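Local structure of NADH:ubiquinone oxidoreductase, Na translocating, C subunit (Parabacteroides distasonis, 3LWX) at residues R17-I20 against L21-I24; S103-D107 against K108-Y112. The protein is the C subunit of a membrane-bound, sodium-translocating oxidoreductase complex, modelled here as a fragment that includes a sequence region of the FMN-binding domain family. All coordinates share one frame; numbering follows the deposited sequence. Where two conformers were deposited one is given.

Contact 1: residues R17-I20 against L21-I24; sequences RQQI and LRSI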
loop_
_atom_site.group_PDB
_atom_site.type_symbol
_atom_site.label_atom_id
_atom_site.label_comp_id
_atom_site.label_asym_id
_atom_site.label_seq_id
_atom_site.Cartn_x
_atom_site.Cartn_y
_atom_site.Cartn_z
ATOM N N ARG A 17 3.217 -11.284 -2.032
ATOM C CA ARG A 17 2.291 -11.749 -0.997
ATOM C C ARG A 17 2.734 -11.293 0.381
ATOM O O ARG A 17 1.913 -10.838 1.176
ATOM C CB ARG A 17 2.174 -13.273 -0.985
ATOM C CG ARG A 17 1.515 -13.874 -2.208
ATOM C CD ARG A 17 1.309 -15.373 -2.040
ATOM N NE ARG A 17 0.701 -15.961 -3.241
ATOM C CZ ARG A 17 1.356 -16.616 -4.207
ATOM N NH1 ARG A 17 2.661 -16.852 -4.132
ATOM N NH2 ARG A 17 0.689 -17.070 -5.260
ATOM N N GLN A 18 4.039 -11.398 0.664
ATOM C CA GLN A 18 4.575 -10.937 1.952
ATOM C C GLN A 18 4.328 -9.444 2.170
ATOM O O GLN A 18 3.999 -9.033 3.281
ATOM C CB GLN A 18 6.070 -11.236 2.092
ATOM C CG GLN A 18 6.422 -12.674 2.279
ATOM C CD GLN A 18 7.926 -12.848 2.241
ATOM O OE1 GLN A 18 8.547 -12.690 1.203
ATOM N NE2 GLN A 18 8.517 -13.130 3.378
ATOM N N GLN A 19 4.519 -8.635 1.122
ATOM C CA GLN A 19 4.296 -7.190 1.214
ATOM C C GLN A 19 2.831 -6.878 1.539
ATOM O O GLN A 19 2.518 -6.057 2.404
ATOM C CB GLN A 19 4.690 -6.518 -0.089
ATOM C CG GLN A 19 6.179 -6.565 -0.388
ATOM C CD GLN A 19 6.472 -6.158 -1.814
ATOM O OE1 GLN A 19 5.991 -5.136 -2.300
ATOM N NE2 GLN A 19 7.268 -6.969 -2.501
ATOM N N ILE A 20 1.921 -7.506 0.804
ATOM C CA ILE A 20 0.496 -7.341 1.027
ATOM C C ILE A 20 0.145 -7.775 2.457
ATOM O O ILE A 20 -0.583 -7.065 3.166
ATOM C CB ILE A 20 -0.290 -8.118 -0.048
ATOM C CG1 ILE A 20 -0.110 -7.426 -1.404
ATOM C CG2 ILE A 20 -1.769 -8.203 0.326
ATOM C CD1 ILE A 20 -0.650 -8.207 -2.589
ATOM N N LEU A 21 0.650 -8.932 2.870
ATOM C CA LEU A 21 0.394 -9.389 4.231
ATOM C C LEU A 21 0.938 -8.412 5.288
ATOM O O LEU A 21 0.265 -8.153 6.297
ATOM C CB LEU A 21 0.953 -10.799 4.434
ATOM C CG LEU A 21 0.161 -11.898 3.728
ATOM C CD1 LEU A 21 0.975 -13.187 3.705
ATOM C CD2 LEU A 21 -1.201 -12.100 4.372
ATOM N N ARG A 22 2.127 -7.860 5.069
ATOM C CA ARG A 22 2.663 -6.900 6.044
ATOM C C ARG A 22 1.750 -5.692 6.185
ATOM O O ARG A 22 1.661 -5.121 7.271
ATOM C CB ARG A 22 4.090 -6.458 5.709
ATOM C CG ARG A 22 5.128 -7.551 5.927
ATOM C CD ARG A 22 6.538 -7.003 5.903
ATOM N NE ARG A 22 6.950 -6.454 4.613
ATOM C CZ ARG A 22 7.594 -7.109 3.655
ATOM N NH1 ARG A 22 7.891 -8.398 3.757
ATOM N NH2 ARG A 22 7.921 -6.448 2.548
ATOM N N SER A 23 1.066 -5.301 5.108
ATOM C CA SER A 23 0.138 -4.163 5.184
ATOM C C SER A 23 -1.100 -4.448 6.022
ATOM O O SER A 23 -1.792 -3.500 6.397
ATOM C CB SER A 23 -0.279 -3.684 3.795
ATOM O OG SER A 23 -1.314 -4.452 3.216
ATOM N N ILE A 24 -1.370 -5.736 6.313
ATOM C CA ILE A 24 -2.423 -6.132 7.251
ATOM C C ILE A 24 -1.812 -6.780 8.500
ATOM O O ILE A 24 -2.453 -7.585 9.178
ATOM C CB ILE A 24 -3.546 -6.989 6.610
ATOM C CG1 ILE A 24 -3.000 -8.269 5.950
ATOM C CG2 ILE A 24 -4.331 -6.108 5.637
ATOM C CD1 ILE A 24 -4.093 -9.289 5.602
HETATM O O HOH W 1 9.223 -9.748 1.443
#

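Contact 2: residues S103-D107 against K108-Y112; sequences SVDSD and KNTIY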
loop_
_atom_site.group_PDB
_atom_site.type_symbol
_atom_site.label_atom_id
_atom_site.label_comp_id
_atom_site.label_asym_id
_atom_site.label_seq_id
_atom_site.Cartn_x
_atom_site.Cartn_y
_atom_site.Cartn_z
ATOM N N SER A 103 -3.588 -0.621 3.928
ATOM C CA SER A 103 -4.897 -1.198 4.168
ATOM C C SER A 103 -5.718 -0.271 5.049
ATOM O O SER A 103 -5.181 0.433 5.914
ATOM C CB SER A 103 -4.799 -2.589 4.819
ATOM O OG SER A 103 -4.313 -2.517 6.142
ATOM N N VAL A 104 -7.030 -0.306 4.840
ATOM C CA VAL A 104 -7.966 0.416 5.666
ATOM C C VAL A 104 -9.008 -0.534 6.258
ATOM O O VAL A 104 -9.289 -1.616 5.725
ATOM C CB VAL A 104 -8.675 1.576 4.908
ATOM C CG1 VAL A 104 -7.673 2.662 4.513
ATOM C CG2 VAL A 104 -9.435 1.085 3.675
ATOM N N ASP A 105 -9.556 -0.084 7.376
ATOM C CA ASP A 105 -10.635 -0.746 8.070
ATOM C C ASP A 105 -11.918 -0.723 7.235
ATOM O O ASP A 105 -11.985 -0.134 6.156
ATOM C CB ASP A 105 -10.882 -0.050 9.401
ATOM C CG ASP A 105 -9.756 -0.242 10.409
ATOM O OD1 ASP A 105 -8.997 -1.230 10.319
ATOM O OD2 ASP A 105 -9.659 0.601 11.326
ATOM N N SER A 106 -12.965 -1.345 7.763
ATOM C CA SER A 106 -14.221 -1.459 7.024
ATOM C C SER A 106 -14.886 -0.113 6.753
ATOM O O SER A 106 -15.722 -0.013 5.856
ATOM C CB SER A 106 -15.181 -2.393 7.753
ATOM O OG SER A 106 -15.582 -1.832 8.988
ATOM N N ASP A 107 -14.504 0.923 7.505
ATOM C CA ASP A 107 -14.993 2.287 7.250
ATOM C C ASP A 107 -14.382 2.931 5.990
ATOM O O ASP A 107 -14.744 4.046 5.636
ATOM C CB ASP A 107 -14.783 3.213 8.461
ATOM C CG ASP A 107 -13.319 3.556 8.761
ATOM O OD1 ASP A 107 -12.392 3.028 8.112
ATOM O OD2 ASP A 107 -13.119 4.406 9.668
ATOM N N LYS A 108 -13.450 2.242 5.330
ATOM C CA LYS A 108 -12.836 2.748 4.099
ATOM C C LYS A 108 -12.178 4.114 4.342
ATOM O O LYS A 108 -12.164 4.974 3.465
ATOM C CB LYS A 108 -13.820 2.737 2.917
ATOM C CG LYS A 108 -14.209 1.307 2.544
ATOM C CD LYS A 108 -14.929 1.192 1.215
ATOM C CE LYS A 108 -16.270 1.875 1.176
ATOM N NZ LYS A 108 -16.898 1.727 -0.168
ATOM N N ASN A 109 -11.550 4.256 5.510
ATOM C CA ASN A 109 -10.963 5.532 5.905
ATOM C C ASN A 109 -9.774 5.384 6.855
ATOM O O ASN A 109 -8.708 5.963 6.621
ATOM C CB ASN A 109 -12.039 6.431 6.550
ATOM C CG ASN A 109 -11.573 7.872 6.727
ATOM O OD1 ASN A 109 -10.616 8.299 6.095
ATOM N ND2 ASN A 109 -12.250 8.626 7.590
ATOM N N THR A 110 -9.973 4.620 7.926
ATOM C CA THR A 110 -8.972 4.463 8.958
ATOM C C THR A 110 -7.944 3.429 8.536
ATOM O O THR A 110 -8.278 2.295 8.219
ATOM C CB THR A 110 -9.606 4.039 10.281
ATOM O OG1 THR A 110 -10.641 4.954 10.639
ATOM C CG2 THR A 110 -8.567 3.991 11.382
ATOM N N ILE A 111 -6.673 3.802 8.556
ATOM C CA ILE A 111 -5.607 2.911 8.145
ATOM C C ILE A 111 -5.378 1.820 9.179
ATOM O O ILE A 111 -5.264 2.073 10.381
ATOM C CB ILE A 111 -4.316 3.708 7.852
ATOM C CG1 ILE A 111 -4.545 4.600 6.623
ATOM C CG2 ILE A 111 -3.107 2.784 7.616
ATOM C CD1 ILE A 111 -3.616 5.822 6.526
ATOM N N TYR A 112 -5.289 0.585 8.690
ATOM C CA TYR A 112 -5.063 -0.609 9.500
ATOM C C TYR A 112 -3.570 -1.017 9.500
ATOM O O TYR A 112 -3.039 -1.482 10.526
ATOM C CB TYR A 112 -5.956 -1.744 8.981
ATOM C CG TYR A 112 -5.840 -3.043 9.723
ATOM C CD1 TYR A 112 -6.177 -3.146 11.059
ATOM C CD2 TYR A 112 -5.406 -4.180 9.071
ATOM C CE1 TYR A 112 -6.073 -4.370 11.738
ATOM C CE2 TYR A 112 -5.317 -5.415 9.725
ATOM C CZ TYR A 112 -5.645 -5.508 11.066
ATOM O OH TYR A 112 -5.559 -6.714 11.734
HETATM O O HOH W 2 -7.061 0.897 12.303
HETATM O O HOH W 3 -14.224 6.985 9.258
#

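Contact 1: residues R17-I20 against L21-I24
Ser-23 turns its hydroxyl back onto the preceding turn of helix 4-23: OG gives its proton to the carbonyl O of Ile-20 at 2.7 Å, lying in the carbonyl plane on a lone pair. The torsion sets OG between the backbone N and the carbonyl carbon (chi1 81°), which brings it back over that carbonyl. The backbone N of Ser-23 donates mainly to Gln-19 O and only weakly to Ile-20 O, and the backbone N of Ile-24 goes to Leu-21 O instead.

On a neighbouring side of the helix, Arg-22 bends back over the preceding turn. Its CG sits 3.2 Å from Gln-18 O, the same oxygen that accepts the Arg-22 backbone N at 2.8 Å, and a bend at chi3 (-65°) lays one guanidinium face over Gln-18 O and Gln-19 CA, both offset toward the rim. NH2 comes within 3.4 Å of Gln-19 CG, with the Gln-19 amide turned only 18° from the guanidinium plane. NH1 reaches a water in its own plane, which donates weakly to Gln-18 OE1. The stronger polar partners lie beyond: Asp-115 forms a salt bridge with Arg-22 NE, Val-28 O takes Gln-18 NE2, and Asp-15 takes Gln-19 NE2.

Leu-21 packs CG against Arg-17 O at 3.3 Å and meets Leu-40, while Ile-20 rests on Tyr-101 and Ile-86. This is a late turn of an alpha-helix packed on strands 82-92 and 97-104 of an antiparallel beta-sheet and against helix 30-40.

Contact 2: residues S103-D107 against K108-Y112
Asp-107 OD1 is gripped by two backbone N-H groups from the same face of its carboxylate. Thr-110 N comes in on the syn side at 2.9 Å and almost straight (173°), whereas Asn-109 N reaches OD1 at 3.0 Å from well above the plane. The other oxygen, OD2, uses its syn lone pair for the hydroxyl OG1 of Thr-110 at 2.7 Å. With CG held between the backbone N and the carbonyl carbon (chi1 69°), the carboxylate folds inward over the loop; a water joins OD2 to Asn-109 ND2.

Beneath it, a type I turn from Asp-105 to Lys-108 is closed by Lys-108 N on Asp-105 O. Asp-105 N donates to Thr-110 O at 2.8 Å, and Tyr-112 N to Ser-103 O, bracketing the non-hydrogen-bonded pair Val-104 and Ile-111. Ser-103 OG, hydrogen-bonded also to Ser-23 O, lies at the Tyr-112 ring edge, in plane, 3.5 Å from CD2. Asp-105 OD1 approaches CD1 of that ring obliquely at 3.5 Å, and its salt bridge runs to Lys-84, which also makes a cation-pi contact with Tyr-112.

Three protein donors and a water should stabilise the anionic carboxylate, probably fixing its orientation and tying Asp-107 to Asn-109 and Thr-110.

Overall arrangement
Contact 1, late in helix 4-23, touches contact 2, the turn between strands 97-104 and 111-118, although their centres are 15 Å apart. The carbonyl O of Ser-23 meets Ser-103 OG at 2.7 Å, a probable hydrogen bond that ties the helix to strand 97-104. Beside it, Ile-24 CG2 packs on Ser-103 OG at 3.6 Å, and Ile-24 O lies equally close to Tyr-112 CE2. Arg-22 adds a second tie through its salt bridge to Asp-115 on strand 111-118. Toward the hairpin loop, Asp-107 O is hydrogen-bonded to a glycerol, and the Lys-108 side chain is about 4 Å from a bound glycerol, probably from the crystallisation liquor.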